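Local coordinates for protein bacteriophage virulence determinant (Salmonella enterica subsp. enterica serovar Typhimurium str. 14028S, PDB 6GGR) that probably acts as a zinc metalloprotease effector of the PipA family, delivered into host cells to cleave NF-kappaB transcription factors, at residues Q28-A33 against V188-I193; A38-M43 against Y94-E99; C44-L49 against E69-L74; E79-Y82 against T87-R90; Q105-G110 against V169-H174. All coordinates share one frame; numbering follows the deposited sequence.

Contacts 1, 3, 4 and 5 are largely buried, while contact 2 lies at the surface. Contact 4 joins helix 64-84 to helix 86-100, while contacts 3 and 2 fasten the short helix and the loop of residues 38-49 to one and the other. Contact 5 sets a strand against the helix that carries two zinc ligands, and contact 1 reaches the following helix, 186-197. Chemistry follows place: exposed contact 2 uses a two-pronged salt bridge beside a leucine on a tyrosine ring; contacts 4 and 5 lay aliphatic carbons on aromatic faces; contact 3 lays an alanine methyl on a guanidinium; contact 1 rests on one buried phenol-carboxylate bond.

Contact 1 (Q28-A33 against V188-I193); sequences QHDGLA and VEYTNI
Tyr190 spans the gap almost alone, reaching out from helix 186-197 to put its phenol oxygen between the side chains of His29 and Asp30 of helix 24-30. The backbones stay well apart, with the CA atoms of Asp30 and Tyr190 10.2 Å from each other, and the length of the tyrosine makes up the difference. Its hydroxyl is the donor to Asp30, with OH 2.7 Å from OD1. The two side chains approach from opposite directions, and the phenol comes down on OD1 from above the carboxylate plane, about 50° out of it. The carboxylate is strongly turned against the ring, their planes 72° apart, and OD1 also lies 3.4 Å from the ring carbon CE1 of Tyr190.

His29 closes in on the same hydroxyl from a different direction, its side chain crossing the tyrosine at about a right angle. With CG anti to the backbone N (chi1 -174°), the imidazole offers its edge: CD2 is 3.2 Å from Tyr190 OH, which lies in the plane of the histidine ring. The hydroxyl is thus gripped by one real hydrogen bond and flanked by a carbon edge.

Asp30 OD1 has a second partner in Arg90 NH1, a salt bridge that probably favours a charged carboxylate in this buried place. Around the pair, Val169 and Thr173 of helix 160-173 pack on Tyr190 and His29, and Leu91 of helix 86-100 touches His29, so helix 24-30 is set against three helices at once.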
# COMPACT_ATOMS: atom_id res chain seq x y z
N GLN B 28 -12.47 22.21 -2.31
CA GLN B 28 -13.92 22.19 -2.48
C GLN B 28 -14.62 21.31 -1.46
O GLN B 28 -15.80 21.54 -1.18
CB GLN B 28 -14.28 21.74 -3.90
CG GLN B 28 -13.85 20.35 -4.28
CD GLN B 28 -14.22 20.02 -5.72
OE1 GLN B 28 -13.76 20.68 -6.66
NE2 GLN B 28 -15.06 19.01 -5.90
N HIS B 29 -13.93 20.33 -0.87
CA HIS B 29 -14.49 19.68 0.31
C HIS B 29 -14.57 20.66 1.47
O HIS B 29 -15.49 20.57 2.29
CB HIS B 29 -13.66 18.45 0.70
CG HIS B 29 -14.27 17.65 1.81
ND1 HIS B 29 -15.36 16.83 1.62
CD2 HIS B 29 -13.95 17.56 3.12
CE1 HIS B 29 -15.69 16.26 2.77
NE2 HIS B 29 -14.85 16.69 3.70
N ASP B 30 -13.61 21.59 1.56
CA ASP B 30 -13.71 22.66 2.55
C ASP B 30 -15.00 23.46 2.37
O ASP B 30 -15.59 23.91 3.35
CB ASP B 30 -12.51 23.60 2.45
CG ASP B 30 -11.21 22.94 2.88
OD1 ASP B 30 -11.25 21.96 3.65
OD2 ASP B 30 -10.14 23.43 2.46
N GLY B 31 -15.44 23.64 1.12
CA GLY B 31 -16.71 24.31 0.88
C GLY B 31 -17.88 23.64 1.57
O GLY B 31 -18.93 24.26 1.72
N LEU B 32 -17.72 22.39 1.98
CA LEU B 32 -18.77 21.63 2.64
C LEU B 32 -18.50 21.39 4.12
O LEU B 32 -19.43 21.46 4.93
CB LEU B 32 -18.95 20.29 1.92
CG LEU B 32 -19.00 20.25 0.40
CD1 LEU B 32 -19.28 18.83 -0.07
CD2 LEU B 32 -20.04 21.22 -0.16
N ALA B 33 -17.24 21.12 4.50
CA ALA B 33 -16.85 21.00 5.91
C ALA B 33 -16.39 22.37 6.40
O ALA B 33 -15.24 22.76 6.18
CB ALA B 33 -15.74 19.97 6.08
N VAL B 188 -3.38 13.69 1.44
CA VAL B 188 -2.05 14.10 1.87
C VAL B 188 -2.08 15.54 2.37
O VAL B 188 -1.56 15.85 3.45
CB VAL B 188 -1.03 13.92 0.72
CG1 VAL B 188 0.30 14.56 1.07
CG2 VAL B 188 -0.84 12.43 0.42
N GLU B 189 -2.70 16.43 1.61
CA GLU B 189 -2.70 17.84 1.99
C GLU B 189 -3.42 18.04 3.32
O GLU B 189 -2.91 18.72 4.22
CB GLU B 189 -3.33 18.69 0.89
CG GLU B 189 -2.51 18.68 -0.40
CD GLU B 189 -2.60 19.97 -1.19
OE1 GLU B 189 -3.43 20.84 -0.83
OE2 GLU B 189 -1.84 20.12 -2.17
N TYR B 190 -4.60 17.43 3.47
CA TYR B 190 -5.28 17.45 4.76
C TYR B 190 -4.38 16.91 5.87
O TYR B 190 -4.25 17.53 6.93
CB TYR B 190 -6.56 16.60 4.69
CG TYR B 190 -7.81 17.34 4.26
CD1 TYR B 190 -8.13 18.59 4.77
CD2 TYR B 190 -8.69 16.77 3.34
CE1 TYR B 190 -9.28 19.25 4.38
CE2 TYR B 190 -9.84 17.42 2.94
CZ TYR B 190 -10.13 18.66 3.47
OH TYR B 190 -11.27 19.32 3.07
N THR B 191 -3.75 15.76 5.63
CA THR B 191 -2.91 15.16 6.65
C THR B 191 -1.75 16.08 7.01
O THR B 191 -1.44 16.26 8.19
CB THR B 191 -2.40 13.79 6.17
OG1 THR B 191 -3.52 12.94 5.89
CG2 THR B 191 -1.52 13.13 7.21
N ASN B 192 -1.11 16.69 6.01
CA ASN B 192 -0.02 17.63 6.29
C ASN B 192 -0.49 18.76 7.20
O ASN B 192 0.19 19.12 8.16
CB ASN B 192 0.53 18.21 4.98
CG ASN B 192 1.39 17.23 4.21
OD1 ASN B 192 1.80 16.19 4.73
ND2 ASN B 192 1.68 17.57 2.96
N ILE B 193 -1.66 19.33 6.90
CA ILE B 193 -2.15 20.49 7.64
C ILE B 193 -2.52 20.09 9.06
O ILE B 193 -2.20 20.80 10.03
CB ILE B 193 -3.34 21.12 6.91
CG1 ILE B 193 -2.92 21.63 5.53
CG2 ILE B 193 -3.94 22.27 7.75
CD1 ILE B 193 -4.07 21.97 4.62

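Contact 2 (A38-M43 against Y94-E99); sequences ARLEPM and YAYDQE
Arg39 grips Asp97 in a two-pronged, end-on salt bridge between the loop 38-43 and helix 86-100. The guanidinium presents its NH1 and NH2 end to the carboxylate, one nitrogen to each oxygen: NH1 of Arg39 is 2.8 Å from OD2 of Asp97, and the longer arm runs 3.3 Å from NH2 to OD1. Both oxygens are met on their syn sides. The two flat groups are nearly parallel, their planes 1° apart, yet each nitrogen lies somewhat out of the carboxylate plane, so they are slightly stepped rather than flush. From CG to NE the arginine is extended, which carries its head across to the helix.

The apolar part comes from the next residue. Leu40 lays CD2 over one face of the Tyr96 ring as a CH-pi contact, 4.3 Å from the ring centroid, and CD1 packs 3.9 Å from CB of Tyr96. The ring also meets Tyr48, while Tyr82 OH bonds to Leu40 N.

Arg39 NE has a further salt bridge to Asp35 OD2, so the guanidinium is held by two acids. The chemistry is therefore mixed: a surface ion pair, its charges probably partly screened by solvent, lies beside the apolar packing of Leu40 on Tyr96, and both join the loop to helix 86-100.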
# COMPACT_ATOMS: atom_id res chain seq x y z
N ALA B 38 -15.34 23.06 18.46
CA ALA B 38 -15.09 21.90 19.32
C ALA B 38 -16.37 21.53 20.06
O ALA B 38 -16.49 21.63 21.28
CB ALA B 38 -13.96 22.20 20.30
N ARG B 39 -17.36 21.07 19.28
CA ARG B 39 -18.67 20.76 19.82
C ARG B 39 -18.86 19.28 20.15
O ARG B 39 -19.83 18.94 20.83
CB ARG B 39 -19.77 21.23 18.86
CG ARG B 39 -19.78 20.58 17.49
CD ARG B 39 -21.01 21.03 16.72
NE ARG B 39 -20.87 20.89 15.27
CZ ARG B 39 -21.28 19.84 14.56
NH1 ARG B 39 -21.09 19.83 13.24
NH2 ARG B 39 -21.86 18.81 15.15
N LEU B 40 -17.98 18.41 19.68
CA LEU B 40 -18.01 17.00 20.07
C LEU B 40 -17.02 16.77 21.21
O LEU B 40 -16.04 17.50 21.37
CB LEU B 40 -17.66 16.09 18.89
CG LEU B 40 -18.30 16.40 17.54
CD1 LEU B 40 -17.88 15.35 16.53
CD2 LEU B 40 -19.81 16.46 17.64
N GLU B 41 -17.29 15.73 21.99
CA GLU B 41 -16.43 15.39 23.12
C GLU B 41 -15.29 14.50 22.64
O GLU B 41 -15.55 13.40 22.14
CB GLU B 41 -17.23 14.68 24.21
CG GLU B 41 -16.74 14.98 25.62
CD GLU B 41 -15.56 14.12 26.03
OE1 GLU B 41 -15.64 12.88 25.87
OE2 GLU B 41 -14.56 14.69 26.50
N PRO B 42 -14.03 14.93 22.76
CA PRO B 42 -12.92 14.14 22.18
C PRO B 42 -12.88 12.68 22.62
O PRO B 42 -12.61 11.81 21.79
CB PRO B 42 -11.68 14.90 22.65
CG PRO B 42 -12.13 16.30 22.80
CD PRO B 42 -13.55 16.22 23.29
N MET B 43 -13.12 12.39 23.90
CA MET B 43 -12.99 11.02 24.39
C MET B 43 -14.09 10.10 23.89
O MET B 43 -14.12 8.93 24.29
CB MET B 43 -12.95 11.02 25.92
CG MET B 43 -11.56 11.27 26.49
SD MET B 43 -11.58 11.73 28.23
CE MET B 43 -11.96 13.48 28.12
N TYR B 94 -18.21 17.47 10.25
CA TYR B 94 -19.01 17.16 9.07
C TYR B 94 -19.36 15.68 9.03
O TYR B 94 -20.53 15.30 8.92
CB TYR B 94 -18.25 17.59 7.81
CG TYR B 94 -19.03 17.55 6.51
CD1 TYR B 94 -20.24 16.88 6.37
CD2 TYR B 94 -18.54 18.19 5.39
CE1 TYR B 94 -20.91 16.86 5.17
CE2 TYR B 94 -19.20 18.17 4.21
CZ TYR B 94 -20.38 17.51 4.09
OH TYR B 94 -21.04 17.51 2.88
N ALA B 95 -18.35 14.82 9.12
CA ALA B 95 -18.59 13.38 9.06
C ALA B 95 -19.57 12.93 10.14
O ALA B 95 -20.39 12.03 9.91
CB ALA B 95 -17.28 12.62 9.18
N TYR B 96 -19.50 13.54 11.33
CA TYR B 96 -20.43 13.17 12.39
C TYR B 96 -21.87 13.46 11.97
O TYR B 96 -22.76 12.63 12.19
CB TYR B 96 -20.10 13.91 13.68
CG TYR B 96 -20.98 13.47 14.84
CD1 TYR B 96 -20.64 12.37 15.62
CD2 TYR B 96 -22.15 14.16 15.15
CE1 TYR B 96 -21.44 11.97 16.68
CE2 TYR B 96 -22.95 13.76 16.21
CZ TYR B 96 -22.59 12.66 16.96
OH TYR B 96 -23.39 12.27 18.01
N ASP B 97 -22.11 14.63 11.36
CA ASP B 97 -23.47 15.00 10.99
C ASP B 97 -24.03 14.08 9.92
O ASP B 97 -25.23 13.79 9.91
CB ASP B 97 -23.49 16.45 10.50
CG ASP B 97 -23.13 17.45 11.59
OD1 ASP B 97 -23.42 17.18 12.78
OD2 ASP B 97 -22.56 18.51 11.26
N GLN B 98 -23.18 13.61 9.00
CA GLN B 98 -23.68 12.81 7.88
C GLN B 98 -23.91 11.36 8.27
O GLN B 98 -24.95 10.78 7.91
CB GLN B 98 -22.69 12.88 6.71
CG GLN B 98 -22.39 14.27 6.21
CD GLN B 98 -23.65 15.10 5.99
OE1 GLN B 98 -24.02 15.92 6.83
NE2 GLN B 98 -24.30 14.89 4.86
N GLU B 99 -22.97 10.75 8.99
CA GLU B 99 -22.98 9.31 9.16
C GLU B 99 -22.65 8.89 10.59
O GLU B 99 -23.37 8.09 11.19
CB GLU B 99 -21.99 8.66 8.19
CG GLU B 99 -22.11 9.16 6.76
CD GLU B 99 -21.13 8.48 5.82
OE1 GLU B 99 -19.91 8.52 6.10
OE2 GLU B 99 -21.57 7.90 4.81

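Contact 3 (C44-L49 against E69-L74)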
# COMPACT_ATOMS: atom_id res chain seq x y z
N CYS B 44 -15.00 10.58 23.04
CA CYS B 44 -16.02 9.74 22.42
C CYS B 44 -15.85 9.60 20.92
O CYS B 44 -16.68 8.96 20.27
CB CYS B 44 -17.42 10.31 22.72
SG CYS B 44 -17.87 10.28 24.47
N LEU B 45 -14.79 10.18 20.34
CA LEU B 45 -14.61 10.14 18.89
C LEU B 45 -14.39 8.72 18.40
O LEU B 45 -14.85 8.36 17.31
CB LEU B 45 -13.43 11.03 18.49
CG LEU B 45 -13.54 12.51 18.85
CD1 LEU B 45 -12.19 13.18 18.67
CD2 LEU B 45 -14.59 13.20 18.00
N ALA B 46 -13.66 7.91 19.17
CA ALA B 46 -13.42 6.53 18.77
C ALA B 46 -14.73 5.76 18.59
O ALA B 46 -14.93 5.09 17.57
CB ALA B 46 -12.53 5.84 19.80
N GLU B 47 -15.62 5.85 19.58
CA GLU B 47 -16.93 5.21 19.46
C GLU B 47 -17.70 5.76 18.27
O GLU B 47 -18.45 5.03 17.61
CB GLU B 47 -17.73 5.40 20.75
CG GLU B 47 -17.47 4.34 21.81
CD GLU B 47 -18.09 4.68 23.15
OE1 GLU B 47 -19.12 5.40 23.17
OE2 GLU B 47 -17.55 4.23 24.18
N TYR B 48 -17.54 7.06 17.98
CA TYR B 48 -18.24 7.65 16.85
C TYR B 48 -17.72 7.13 15.52
O TYR B 48 -18.48 7.04 14.55
CB TYR B 48 -18.12 9.18 16.89
CG TYR B 48 -18.72 9.84 18.12
CD1 TYR B 48 -19.53 9.13 19.01
CD2 TYR B 48 -18.47 11.18 18.40
CE1 TYR B 48 -20.06 9.74 20.12
CE2 TYR B 48 -19.00 11.79 19.52
CZ TYR B 48 -19.80 11.07 20.37
OH TYR B 48 -20.34 11.67 21.49
N LEU B 49 -16.43 6.78 15.45
CA LEU B 49 -15.83 6.34 14.20
C LEU B 49 -15.87 4.82 14.03
O LEU B 49 -16.06 4.33 12.91
CB LEU B 49 -14.39 6.83 14.11
CG LEU B 49 -13.63 6.54 12.81
CD1 LEU B 49 -14.06 7.49 11.70
CD2 LEU B 49 -12.12 6.63 13.03
N GLU B 69 -5.47 -2.91 21.36
CA GLU B 69 -4.22 -2.17 21.26
C GLU B 69 -4.34 -1.03 20.25
O GLU B 69 -3.99 0.12 20.54
CB GLU B 69 -3.08 -3.11 20.87
CG GLU B 69 -2.71 -4.10 21.97
CD GLU B 69 -1.90 -5.28 21.45
OE1 GLU B 69 -1.60 -5.32 20.24
OE2 GLU B 69 -1.57 -6.18 22.26
N CYS B 70 -4.85 -1.34 19.06
CA CYS B 70 -4.95 -0.33 18.01
C CYS B 70 -6.02 0.71 18.35
O CYS B 70 -5.84 1.90 18.08
CB CYS B 70 -5.23 -0.99 16.66
SG CYS B 70 -3.81 -1.88 15.96
N ARG B 71 -7.14 0.27 18.94
CA ARG B 71 -8.20 1.22 19.28
C ARG B 71 -7.74 2.20 20.35
O ARG B 71 -8.07 3.39 20.29
CB ARG B 71 -9.45 0.47 19.76
CG ARG B 71 -10.70 1.33 19.73
CD ARG B 71 -11.79 0.82 20.67
NE ARG B 71 -12.96 1.69 20.62
CZ ARG B 71 -13.15 2.76 21.38
NH1 ARG B 71 -12.24 3.12 22.28
NH2 ARG B 71 -14.25 3.48 21.25
N GLU B 72 -7.00 1.72 21.35
CA GLU B 72 -6.46 2.61 22.37
C GLU B 72 -5.59 3.69 21.74
O GLU B 72 -5.73 4.88 22.06
CB GLU B 72 -5.67 1.79 23.40
CG GLU B 72 -5.18 2.59 24.60
CD GLU B 72 -3.78 3.15 24.41
OE1 GLU B 72 -2.94 2.47 23.78
OE2 GLU B 72 -3.52 4.27 24.90
N VAL B 73 -4.70 3.30 20.83
CA VAL B 73 -3.85 4.27 20.15
C VAL B 73 -4.69 5.19 19.28
O VAL B 73 -4.49 6.41 19.27
CB VAL B 73 -2.77 3.54 19.32
CG1 VAL B 73 -1.97 4.53 18.46
CG2 VAL B 73 -1.84 2.77 20.24
N LEU B 74 -5.64 4.62 18.54
CA LEU B 74 -6.49 5.44 17.68
C LEU B 74 -7.26 6.47 18.49
O LEU B 74 -7.42 7.62 18.06
CB LEU B 74 -7.46 4.54 16.90
CG LEU B 74 -8.47 5.27 16.00
CD1 LEU B 74 -7.78 6.18 15.01
CD2 LEU B 74 -9.35 4.27 15.27
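Ala46 puts its methyl against the face of the Arg71 guanidinium, with CB 3.1 Å above the plane and displaced toward the rim on the NH2 side. CB of Ala46 lies 3.3 Å from NH2 of Arg71. Beside it, CG of Glu47 is 3.4 Å from the same NH2, so the arginine head rests on the carbons of two consecutive helix residues. No hydrogen bond forms here: Glu47 N and Arg71 NH2 are close, but both are donors. The carboxylate can act on the arginine only through charge, probably weakly: OE2 of Glu47 stands 4.5 Å from NH2 of Arg71, well out of the guanidinium plane.

Deeper down, Leu49 and Leu74 touch by their CD2 methyls at 4.3 Å. The Arg71 chain, with CG anti to the backbone N (chi1 -162°) and extended through to NE, carries its head from helix 64-84 to the shorter helix. Further out, Leu172 packs on Leu49 and Phe164 on Leu74, both from helix 160-173, while the backbone of Leu49 bonds to Trp107.

The axes of the two short segments approach to 10.4 Å, their N-to-C directions 120° apart: a steeply crossed helix packing that seats helix 45-49, just after the interchain-disulfide residue Cys44, on helix 64-84 of the PipA fold.

Contact 4 (E79-Y82 against T87-R90)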
# COMPACT_ATOMS: atom_id res chain seq x y z
N GLU B 79 -8.32 12.04 19.85
CA GLU B 79 -8.49 13.05 20.89
C GLU B 79 -7.52 14.22 20.69
O GLU B 79 -7.93 15.38 20.75
CB GLU B 79 -8.29 12.39 22.26
CG GLU B 79 -8.29 13.35 23.44
CD GLU B 79 -8.27 12.61 24.77
OE1 GLU B 79 -7.84 11.44 24.79
OE2 GLU B 79 -8.70 13.20 25.78
N ASP B 80 -6.24 13.92 20.46
CA ASP B 80 -5.26 14.98 20.25
C ASP B 80 -5.58 15.80 19.01
O ASP B 80 -5.48 17.03 19.02
CB ASP B 80 -3.85 14.39 20.15
CG ASP B 80 -3.32 13.91 21.48
OD1 ASP B 80 -3.79 14.40 22.53
OD2 ASP B 80 -2.42 13.04 21.47
N ALA B 81 -5.96 15.13 17.92
CA ALA B 81 -6.23 15.84 16.67
C ALA B 81 -7.42 16.78 16.81
O ALA B 81 -7.40 17.89 16.28
CB ALA B 81 -6.47 14.85 15.54
N TYR B 82 -8.45 16.35 17.53
CA TYR B 82 -9.64 17.19 17.68
C TYR B 82 -9.37 18.37 18.60
O TYR B 82 -9.85 19.48 18.36
CB TYR B 82 -10.80 16.35 18.20
CG TYR B 82 -12.16 16.97 17.93
CD1 TYR B 82 -12.81 16.77 16.72
CD2 TYR B 82 -12.79 17.76 18.88
CE1 TYR B 82 -14.04 17.33 16.47
CE2 TYR B 82 -14.02 18.32 18.65
CZ TYR B 82 -14.64 18.11 17.44
OH TYR B 82 -15.88 18.67 17.20
N THR B 87 -8.65 22.21 11.50
CA THR B 87 -8.91 21.55 10.23
C THR B 87 -9.51 20.17 10.45
O THR B 87 -10.47 19.79 9.77
CB THR B 87 -7.62 21.46 9.41
OG1 THR B 87 -7.20 22.78 9.04
CG2 THR B 87 -7.81 20.62 8.14
N PHE B 88 -8.96 19.40 11.40
CA PHE B 88 -9.49 18.08 11.68
C PHE B 88 -10.88 18.16 12.29
O PHE B 88 -11.73 17.30 12.02
CB PHE B 88 -8.55 17.32 12.60
CG PHE B 88 -9.06 15.97 13.01
CD1 PHE B 88 -8.80 14.85 12.24
CD2 PHE B 88 -9.81 15.82 14.16
CE1 PHE B 88 -9.28 13.61 12.61
CE2 PHE B 88 -10.29 14.58 14.53
CZ PHE B 88 -10.03 13.48 13.76
N ARG B 89 -11.13 19.16 13.13
CA ARG B 89 -12.46 19.34 13.69
C ARG B 89 -13.50 19.52 12.58
O ARG B 89 -14.64 19.07 12.73
CB ARG B 89 -12.49 20.54 14.65
CG ARG B 89 -11.77 20.29 15.98
CD ARG B 89 -12.12 21.34 17.04
NE ARG B 89 -11.58 22.67 16.77
CZ ARG B 89 -10.35 23.06 17.08
NH1 ARG B 89 -9.50 22.22 17.67
NH2 ARG B 89 -9.95 24.29 16.78
N ARG B 90 -13.12 20.15 11.47
CA ARG B 90 -14.05 20.34 10.36
C ARG B 90 -14.41 19.01 9.71
O ARG B 90 -15.58 18.69 9.51
CB ARG B 90 -13.45 21.29 9.33
CG ARG B 90 -13.30 22.72 9.82
CD ARG B 90 -13.09 23.71 8.67
NE ARG B 90 -11.77 23.58 8.04
CZ ARG B 90 -11.51 22.90 6.93
NH1 ARG B 90 -12.48 22.25 6.30
NH2 ARG B 90 -10.28 22.86 6.45
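Ala81 and Tyr82, close to the C-terminal end of helix 64-84, pack on Phe88 and Arg89 in the first turns of helix 86-100. This is a tight helix-to-helix junction: the two helices follow each other with hardly any linker, and the CA atoms of Tyr82 and Arg89 are 5.3 Å apart. Just before the touching residues, the carbonyls of Glu79 and Asp80 are hydrogen-bonded by the hydroxyl of Thr83; across the break, Ser85 OG bonds to Phe88 N.

Ala81 comes first. Its CB points at the Phe88 ring and sits over the middle of one face, 3.8 Å from the centroid and nearly along the normal, as a CH-pi contact. The phenylalanine has CG anti to its backbone N (chi1 177°), a turn that swings the ring back over the end of the preceding helix. Val168 and Leu172 of helix 160-173 and Ile194 of helix 186-197 enclose Phe88, making it part of the buried core.

Tyr82 follows and meets both partners. Phe88 reaches the rim of its ring, CE2 lying 4.0 Å from CD1 of Tyr82, near the plane of the tyrosine. One face is taken by Arg89, whose CG stands 3.6 Å from the ring centroid and only 6° off the normal, while Tyr82 OH bonds to Asn93 OD1. Arg89 then bends at chi3 (-70°), turning its head back past the ring to the end of the helix. There its NH1 donates a nearly straight bond to the carbonyl oxygen O of Tyr82 at 2.8 Å, with that oxygen in the guanidinium plane.

Contact 5 (Q105-G110 against V169-H174)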
# COMPACT_ATOMS: atom_id res chain seq x y z
N GLN B 105 -23.85 3.37 10.95
CA GLN B 105 -23.05 3.91 9.84
C GLN B 105 -21.49 3.98 10.16
O GLN B 105 -20.79 4.65 9.43
CB GLN B 105 -23.61 5.24 9.26
CG GLN B 105 -24.94 5.13 8.50
CD GLN B 105 -25.26 6.40 7.60
OE1 GLN B 105 -24.83 6.48 6.45
NE2 GLN B 105 -25.95 7.39 8.15
N ARG B 106 -21.07 3.36 11.25
CA ARG B 106 -19.66 3.40 11.72
C ARG B 106 -18.72 2.43 10.93
O ARG B 106 -19.20 1.65 10.12
CB ARG B 106 -19.49 3.25 13.24
CG ARG B 106 -20.73 3.54 14.06
CD ARG B 106 -20.87 4.99 14.46
NE ARG B 106 -21.17 5.13 15.88
CZ ARG B 106 -21.70 6.20 16.44
NH1 ARG B 106 -22.02 7.27 15.75
NH2 ARG B 106 -21.89 6.20 17.73
N TRP B 107 -17.41 2.51 11.17
CA TRP B 107 -16.42 1.75 10.36
C TRP B 107 -15.91 0.58 11.14
O TRP B 107 -15.89 0.59 12.34
CB TRP B 107 -15.21 2.64 9.91
CG TRP B 107 -15.58 3.77 9.02
CD1 TRP B 107 -16.25 4.87 9.35
CD2 TRP B 107 -15.25 3.91 7.64
NE1 TRP B 107 -16.39 5.68 8.29
CE2 TRP B 107 -15.78 5.11 7.22
CE3 TRP B 107 -14.56 3.12 6.73
CZ2 TRP B 107 -15.66 5.55 5.94
CZ3 TRP B 107 -14.45 3.55 5.47
CH2 TRP B 107 -14.98 4.74 5.07
N LEU B 108 -15.55 -0.47 10.41
CA LEU B 108 -14.86 -1.60 11.03
C LEU B 108 -13.38 -1.29 11.16
O LEU B 108 -12.76 -0.76 10.23
CB LEU B 108 -15.05 -2.86 10.19
CG LEU B 108 -16.45 -3.50 10.17
CD1 LEU B 108 -16.51 -4.63 9.15
CD2 LEU B 108 -16.82 -4.00 11.55
N LEU B 109 -12.81 -1.60 12.32
CA LEU B 109 -11.38 -1.40 12.55
C LEU B 109 -10.66 -2.70 12.22
O LEU B 109 -10.74 -3.68 12.98
CB LEU B 109 -11.13 -0.96 13.99
CG LEU B 109 -9.65 -0.81 14.37
CD1 LEU B 109 -8.96 0.21 13.47
CD2 LEU B 109 -9.50 -0.41 15.83
N GLY B 110 -9.96 -2.73 11.09
CA GLY B 110 -9.14 -3.87 10.73
C GLY B 110 -7.79 -3.83 11.42
O GLY B 110 -6.76 -3.67 10.77
N VAL B 169 -8.49 10.32 7.54
CA VAL B 169 -8.91 11.37 6.62
C VAL B 169 -9.65 10.76 5.43
O VAL B 169 -10.64 11.31 4.94
CB VAL B 169 -7.70 12.21 6.17
CG1 VAL B 169 -8.03 13.03 4.92
CG2 VAL B 169 -7.28 13.14 7.29
N HIS B 170 -9.17 9.61 4.94
CA HIS B 170 -9.89 8.89 3.90
C HIS B 170 -11.33 8.63 4.32
O HIS B 170 -12.27 8.85 3.56
CB HIS B 170 -9.19 7.57 3.57
CG HIS B 170 -8.09 7.69 2.56
ND1 HIS B 170 -8.31 8.07 1.26
CD2 HIS B 170 -6.76 7.43 2.66
CE1 HIS B 170 -7.17 8.07 0.60
NE2 HIS B 170 -6.21 7.69 1.43
N ALA B 171 -11.51 8.16 5.56
CA ALA B 171 -12.82 7.72 6.03
C ALA B 171 -13.76 8.89 6.33
O ALA B 171 -14.98 8.72 6.27
CB ALA B 171 -12.66 6.86 7.27
N LEU B 172 -13.22 10.07 6.65
CA LEU B 172 -14.06 11.22 6.95
C LEU B 172 -14.41 12.05 5.72
O LEU B 172 -15.39 12.79 5.75
CB LEU B 172 -13.38 12.12 7.99
CG LEU B 172 -13.00 11.44 9.31
CD1 LEU B 172 -12.13 12.37 10.14
CD2 LEU B 172 -14.25 11.03 10.08
N THR B 173 -13.63 11.93 4.64
CA THR B 173 -13.88 12.69 3.42
C THR B 173 -14.30 11.83 2.24
O THR B 173 -14.80 12.38 1.25
CB THR B 173 -12.62 13.47 3.02
OG1 THR B 173 -11.57 12.56 2.68
CG2 THR B 173 -12.17 14.38 4.14
N HIS B 174 -14.11 10.51 2.31
CA HIS B 174 -14.42 9.59 1.21
C HIS B 174 -13.66 9.95 -0.06
O HIS B 174 -14.09 9.60 -1.16
CB HIS B 174 -15.93 9.55 0.92
CG HIS B 174 -16.76 9.11 2.08
ND1 HIS B 174 -16.62 7.86 2.66
CD2 HIS B 174 -17.73 9.74 2.77
CE1 HIS B 174 -17.48 7.75 3.66
NE2 HIS B 174 -18.16 8.88 3.75
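Trp107, at the start of strand 107-111, lies against Ala171 at the C-terminal end of helix 160-173, the helix that carries the zinc ligands His166 and His170 one turn apart. The contact therefore sets a strand of the small mixed sheet against the metal-site helix. Although no zinc is bound to this chain in the model, the ligand His170 still bonds through NE2 to the third ligand, Asp177, and through ND1 to Leu175 O; an acidic side chain of the partner protein chain packs on it.

The methyl of Ala171 sits over one face of the indole, CB 3.6 Å from the centroid of the six-membered ring in a CH-pi contact. At the far rim of the indole, CZ2 of Trp107 reaches 3.3 Å from the carbonyl oxygen O of Ala171. Ile133 of the neighbouring strand touches both residues.

His174 comes to the edge of the indole instead, CE1 3.7 Å from CZ2 of Trp107. The ring planes are 25° apart and the pair meets rim to rim, neither ring over the other's face. His174, the first residue past the helix, has positive phi (58°), and its ring lies beside the indole with NE2 held by Glu99 OE1.

The last turn is fastened from within: O of Val169 accepts both from N of Thr173, at 3.1 Å, and from the threonine hydroxyl. OG1 of Thr173 is 2.7 Å from O of Val169, arriving on the opposite face of the carbonyl plane from the backbone donor.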